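Local coordinates for argininosuccinate lyase (Chelativorans sp., PDB 6RXA), which cleaves carbon–nitrogen bonds as an EDDS lyase of the aspartase/fumarase superfamily and probably also splits argininosuccinate into fumarate and arginine, at residues E140-K145 with G344-L349; S250-L255 with A337-M342. The protein carries 2 engineered substitutions. One frame throughout, in Å; residues are numbered along the deposited sequence.

Contact 1: residues E140-K145 with G344-L349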
loop_
_atom_site.group_PDB
_atom_site.type_symbol
_atom_site.label_atom_id
_atom_site.label_comp_id
_atom_site.label_asym_id
_atom_site.label_seq_id
_atom_site.Cartn_x
_atom_site.Cartn_y
_atom_site.Cartn_z
ATOM N N GLU A 140 -7.085 -11.803 27.501
ATOM C CA GLU A 140 -7.184 -12.108 28.927
ATOM C C GLU A 140 -6.886 -10.871 29.764
ATOM O O GLU A 140 -7.622 -10.546 30.703
ATOM C CB GLU A 140 -6.233 -13.244 29.318
ATOM C CG GLU A 140 -6.691 -14.613 28.892
ATOM C CD GLU A 140 -5.654 -15.687 29.131
ATOM O OE1 GLU A 140 -4.520 -15.341 29.521
ATOM O OE2 GLU A 140 -5.963 -16.881 28.904
ATOM N N ALA A 141 -5.797 -10.167 29.441
ATOM C CA ALA A 141 -5.440 -8.977 30.206
ATOM C C ALA A 141 -6.525 -7.910 30.115
ATOM O O ALA A 141 -6.841 -7.252 31.115
ATOM C CB ALA A 141 -4.103 -8.433 29.727
ATOM N N VAL A 142 -7.107 -7.737 28.931
ATOM C CA VAL A 142 -8.166 -6.749 28.706
ATOM C C VAL A 142 -9.402 -7.078 29.536
ATOM O O VAL A 142 -9.961 -6.209 30.213
ATOM C CB VAL A 142 -8.484 -6.696 27.201
ATOM C CG1 VAL A 142 -9.797 -5.994 26.905
ATOM C CG2 VAL A 142 -7.332 -6.034 26.439
ATOM N N VAL A 143 -9.871 -8.326 29.469
ATOM C CA VAL A 143 -11.093 -8.706 30.172
ATOM C C VAL A 143 -10.878 -8.696 31.680
ATOM O O VAL A 143 -11.738 -8.230 32.442
ATOM C CB VAL A 143 -11.573 -10.082 29.680
ATOM C CG1 VAL A 143 -12.750 -10.566 30.514
ATOM C CG2 VAL A 143 -11.969 -10.023 28.230
ATOM N N HIS A 144 -9.731 -9.204 32.138
ATOM C CA HIS A 144 -9.462 -9.245 33.572
ATOM C C HIS A 144 -9.309 -7.837 34.138
ATOM O O HIS A 144 -9.744 -7.564 35.264
ATOM C CB HIS A 144 -8.253 -10.136 33.843
ATOM C CG HIS A 144 -8.418 -11.532 33.315
ATOM N ND1 HIS A 144 -7.402 -12.464 33.336
ATOM C CD2 HIS A 144 -9.481 -12.149 32.745
ATOM C CE1 HIS A 144 -7.833 -13.596 32.803
ATOM N NE2 HIS A 144 -9.090 -13.429 32.429
ATOM N N LYS A 145 -8.723 -6.920 33.357
ATOM C CA LYS A 145 -8.676 -5.512 33.750
ATOM C C LYS A 145 -10.077 -4.912 33.798
ATOM O O LYS A 145 -10.428 -4.211 34.755
ATOM C CB LYS A 145 -7.773 -4.742 32.781
ATOM C CG LYS A 145 -7.400 -3.319 33.208
ATOM C CD LYS A 145 -6.377 -3.270 34.334
ATOM C CE LYS A 145 -5.754 -1.882 34.448
ATOM N NZ LYS A 145 -4.639 -1.878 35.429
ATOM N N GLY A 344 1.016 -6.088 28.659
ATOM C CA GLY A 344 1.542 -5.560 29.908
ATOM C C GLY A 344 1.099 -4.134 30.190
ATOM O O GLY A 344 0.828 -3.779 31.339
ATOM N N VAL A 345 1.021 -3.298 29.149
ATOM C CA VAL A 345 0.499 -1.941 29.316
ATOM C C VAL A 345 -0.891 -1.976 29.936
ATOM O O VAL A 345 -1.202 -1.222 30.871
ATOM C CB VAL A 345 0.489 -1.197 27.968
ATOM C CG1 VAL A 345 -0.408 0.040 28.066
ATOM C CG2 VAL A 345 1.886 -0.800 27.569
ATOM N N VAL A 346 -1.770 -2.814 29.380
ATOM C CA VAL A 346 -3.147 -2.878 29.861
ATOM C C VAL A 346 -3.185 -3.418 31.282
ATOM O O VAL A 346 -3.821 -2.840 32.174
ATOM C CB VAL A 346 -4.020 -3.714 28.900
ATOM C CG1 VAL A 346 -5.346 -4.062 29.560
ATOM C CG2 VAL A 346 -4.217 -2.982 27.574
ATOM N N ARG A 347 -2.468 -4.513 31.533
ATOM C CA ARG A 347 -2.475 -5.097 32.866
ATOM C C ARG A 347 -2.057 -4.080 33.919
ATOM O O ARG A 347 -2.657 -4.007 35.006
ATOM C CB ARG A 347 -1.550 -6.312 32.894
ATOM C CG ARG A 347 -1.423 -6.921 34.287
ATOM C CD ARG A 347 -0.501 -8.136 34.292
ATOM N NE ARG A 347 0.887 -7.792 33.993
ATOM C CZ ARG A 347 1.505 -8.055 32.846
ATOM N NH1 ARG A 347 0.881 -8.670 31.847
ATOM N NH2 ARG A 347 2.773 -7.698 32.701
ATOM N N THR A 348 -1.028 -3.289 33.620
ATOM C CA THR A 348 -0.415 -2.440 34.628
ATOM C C THR A 348 -0.851 -0.984 34.560
ATOM O O THR A 348 -0.340 -0.174 35.343
ATOM C CB THR A 348 1.118 -2.510 34.533
ATOM O OG1 THR A 348 1.581 -2.010 33.274
ATOM C CG2 THR A 348 1.592 -3.937 34.689
ATOM N N LEU A 349 -1.779 -0.633 33.675
ATOM C CA LEU A 349 -2.170 0.765 33.537
ATOM C C LEU A 349 -2.770 1.305 34.831
ATOM O O LEU A 349 -3.531 0.622 35.521
ATOM C CB LEU A 349 -3.195 0.911 32.414
ATOM C CG LEU A 349 -3.514 2.330 31.958
ATOM C CD1 LEU A 349 -2.305 2.987 31.313
ATOM C CD2 LEU A 349 -4.678 2.302 30.978
#
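Lys-145 and Val-346 carry this contact between two near-parallel helices, 112-147 and 329-348, in the mainly helical fold of the aspartase/fumarase superfamily. The axes of the segments run in the same direction, 13° apart, and approach to 8.7 Å. Such close packing suits Ala-141, whose single methyl group faces the other helix where the backbones draw together: its CA lies 5.6 Å from CA of Arg-347. The apolar half of the contact belongs to Val-346. Its CG1, anti to the backbone N, reaches across to the other helix and rests 4.0 Å from Val-142 CA. The same methyl meets Val-142 CG2, the two branched side chains crossing at a slant, and it also lies against CB of Lys-145. Short, beta-branched valines fill this gap without needing a long chain to fold up. Val-142 in turn packs on Leu-172 and Ile-175 of helix 168-193, which carries the apolar layer onward.

Lys-145 adds a polar grip. Its chain bends at chi2 (74°), which turns CD toward the other segment, and the extended remainder carries the ammonium group to the backbone carbonyls near the C-terminal end of helix 329-348. A positive charge suits this place, since the negative end of the helix dipole would probably favour it. The guanidinium of Arg-347 is turned away, NH2 forming a salt bridge with Glu-21; Lys-145 uses that residue's carbonyl oxygen. Lys-145 NZ donates to Arg-347 O at 2.9 Å, from above the carbonyl plane. The bond from Lys-145 NZ to Leu-349 O, 2.7 Å long, instead lies in the carbonyl plane on a lone pair, with a C=O...N angle of 137°. One residue before Arg-347, Val-346 O lies near NZ unbonded; Lys-145 CE is its closest lysine atom, at 3.1 Å.

Contact 2: residues S250-L255 with A337-M342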
loop_
_atom_site.group_PDB
_atom_site.type_symbol
_atom_site.label_atom_id
_atom_site.label_comp_id
_atom_site.label_asym_id
_atom_site.label_seq_id
_atom_site.Cartn_x
_atom_site.Cartn_y
_atom_site.Cartn_z
ATOM N N SER A 250 -3.883 -2.904 13.580
ATOM C CA SER A 250 -4.490 -1.579 13.507
ATOM C C SER A 250 -5.362 -1.321 14.730
ATOM O O SER A 250 -5.411 -0.188 15.226
ATOM C CB SER A 250 -5.271 -1.363 12.201
ATOM O OG SER A 250 -6.564 -1.942 12.256
ATOM N N GLY A 251 -6.019 -2.358 15.260
ATOM C CA GLY A 251 -6.799 -2.164 16.469
ATOM C C GLY A 251 -5.918 -1.972 17.679
ATOM O O GLY A 251 -6.279 -1.248 18.613
ATOM N N LEU A 252 -4.752 -2.622 17.674
ATOM C CA LEU A 252 -3.752 -2.431 18.718
ATOM C C LEU A 252 -3.168 -1.024 18.665
ATOM O O LEU A 252 -3.015 -0.378 19.709
ATOM C CB LEU A 252 -2.699 -3.539 18.582
ATOM C CG LEU A 252 -1.584 -3.522 19.621
ATOM C CD1 LEU A 252 -1.043 -4.913 19.906
ATOM C CD2 LEU A 252 -0.458 -2.618 19.181
ATOM N N SER A 253 -2.891 -0.506 17.466
ATOM C CA SER A 253 -2.486 0.890 17.331
ATOM C C SER A 253 -3.542 1.836 17.896
ATOM O O SER A 253 -3.211 2.821 18.567
ATOM C CB SER A 253 -2.210 1.210 15.861
ATOM O OG SER A 253 -1.988 2.597 15.703
ATOM N N ARG A 254 -4.814 1.561 17.629
ATOM C CA ARG A 254 -5.875 2.442 18.099
ATOM C C ARG A 254 -5.957 2.460 19.619
ATOM O O ARG A 254 -6.147 3.525 20.223
ATOM C CB ARG A 254 -7.201 2.009 17.469
ATOM C CG ARG A 254 -7.244 2.321 15.982
ATOM C CD ARG A 254 -8.408 1.659 15.256
ATOM N NE ARG A 254 -9.651 2.347 15.519
ATOM C CZ ARG A 254 -10.841 1.870 15.180
ATOM N NH1 ARG A 254 -10.923 0.662 14.593
ATOM N NH2 ARG A 254 -11.931 2.612 15.423
ATOM N N LEU A 255 -5.801 1.302 20.261
ATOM C CA LEU A 255 -5.769 1.279 21.719
ATOM C C LEU A 255 -4.536 1.997 22.246
ATOM O O LEU A 255 -4.625 2.754 23.218
ATOM C CB LEU A 255 -5.786 -0.155 22.240
ATOM C CG LEU A 255 -5.694 -0.271 23.759
ATOM C CD1 LEU A 255 -6.866 0.416 24.450
ATOM C CD2 LEU A 255 -5.625 -1.736 24.186
ATOM N N ALA A 337 5.968 -8.931 19.728
ATOM C CA ALA A 337 6.522 -7.976 20.680
ATOM C C ALA A 337 5.505 -6.896 21.027
ATOM O O ALA A 337 5.328 -6.558 22.201
ATOM C CB ALA A 337 7.799 -7.366 20.108
ATOM N N ALA A 338 4.829 -6.346 20.015
ATOM C CA ALA A 338 3.833 -5.316 20.271
ATOM C C ALA A 338 2.657 -5.874 21.052
ATOM O O ALA A 338 2.121 -5.196 21.943
ATOM C CB ALA A 338 3.353 -4.727 18.951
ATOM N N THR A 339 2.221 -7.093 20.725
ATOM C CA THR A 339 1.096 -7.686 21.446
ATOM C C THR A 339 1.442 -7.924 22.906
ATOM O O THR A 339 0.634 -7.646 23.797
ATOM C CB THR A 339 0.664 -8.989 20.770
ATOM O OG1 THR A 339 0.295 -8.725 19.409
ATOM C CG2 THR A 339 -0.522 -9.594 21.481
ATOM N N HIS A 340 2.635 -8.463 23.172
ATOM C CA HIS A 340 3.086 -8.648 24.542
ATOM C C HIS A 340 3.212 -7.318 25.268
ATOM O O HIS A 340 2.774 -7.178 26.414
ATOM C CB HIS A 340 4.427 -9.374 24.536
ATOM C CG HIS A 340 4.328 -10.824 24.197
ATOM N ND1 HIS A 340 5.429 -11.578 23.845
ATOM C CD2 HIS A 340 3.272 -11.671 24.180
ATOM C CE1 HIS A 340 5.053 -12.827 23.626
ATOM N NE2 HIS A 340 3.748 -12.909 23.824
ATOM N N ALA A 341 3.784 -6.309 24.606
ATOM C CA ALA A 341 3.926 -5.002 25.243
ATOM C C ALA A 341 2.565 -4.437 25.632
ATOM O O ALA A 341 2.382 -3.931 26.745
ATOM C CB ALA A 341 4.664 -4.042 24.306
ATOM N N MET A 342 1.589 -4.504 24.720
ATOM C CA MET A 342 0.273 -3.934 25.013
ATOM C C MET A 342 -0.480 -4.763 26.052
ATOM O O MET A 342 -1.271 -4.209 26.826
ATOM C CB MET A 342 -0.517 -3.751 23.719
ATOM C CG MET A 342 0.029 -2.640 22.831
ATOM S SD MET A 342 0.081 -1.025 23.666
ATOM C CE MET A 342 -1.662 -0.816 24.051
#
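With CG anti to its backbone N (chi1 -178°), Leu-252 reaches out to meet Met-342, whose own CG is anti to its carbonyl carbon (chi1 -70°). The two side chains cross within the helical bundle of the fold, joining helices 236-262 and 329-348. The segment axes stand 11.0 Å apart and cross at 36°, a separation that leucine and methionine are large enough to span. CD2 of Leu-252 lies 3.7 Å from CG of Met-342. The other branch presses on the neighbouring backbone, with CD1 3.8 Å from CA of Thr-339 and close to Ala-338 O. The small Ala-338 lets leucine approach its turn. Met-342, bent at both chi2 and chi3, brings its terminal methyl to Leu-255, where CE lies 4.1 Å from CD2; the two run past one another in opposing senses. Tyr-138 of helix 112-147 packs against Leu-252, Leu-255, Thr-339 and Met-342, closing this buried cluster. An alanine at Leu-252 would probably open a gap beside Met-342 CG and Thr-339 CA, leaving Met-342 with less to hold its bent chain. Ala-338 also lies near a ligand site, its side chain about 7 Å from that of Arg-294, which binds fumarate in another structure of this protein. Thr-339 can border this apolar patch because its hydroxyl is satisfied within its own helix: OG1 is hydrogen-bonded to Leu-335 O, and only 4.1 Å separates it from Leu-252 CD1.

From the N terminus, four shorter helices precede helix 112-147; the chain then passes through the 153-158/161-167 hairpin and helix 168-193 before reaching helix 236-262. Helix 329-348 joins both of the earlier helices. Its 337-342 segment meets 250-255, so contact 2 closes the shorter loop, with 81 intervening residues. Just beyond it on the same helix, 344-349 returns to 140-145, and contact 1 closes the longer loop of 198 residues, inside which contact 2 is wholly nested. Three helices far apart in sequence are thereby tied together. The contact centres lie 12 Å apart, bridged where Val-346 CG2 of contact 1 packs 3.9 Å from Leu-255 CD2 of contact 2.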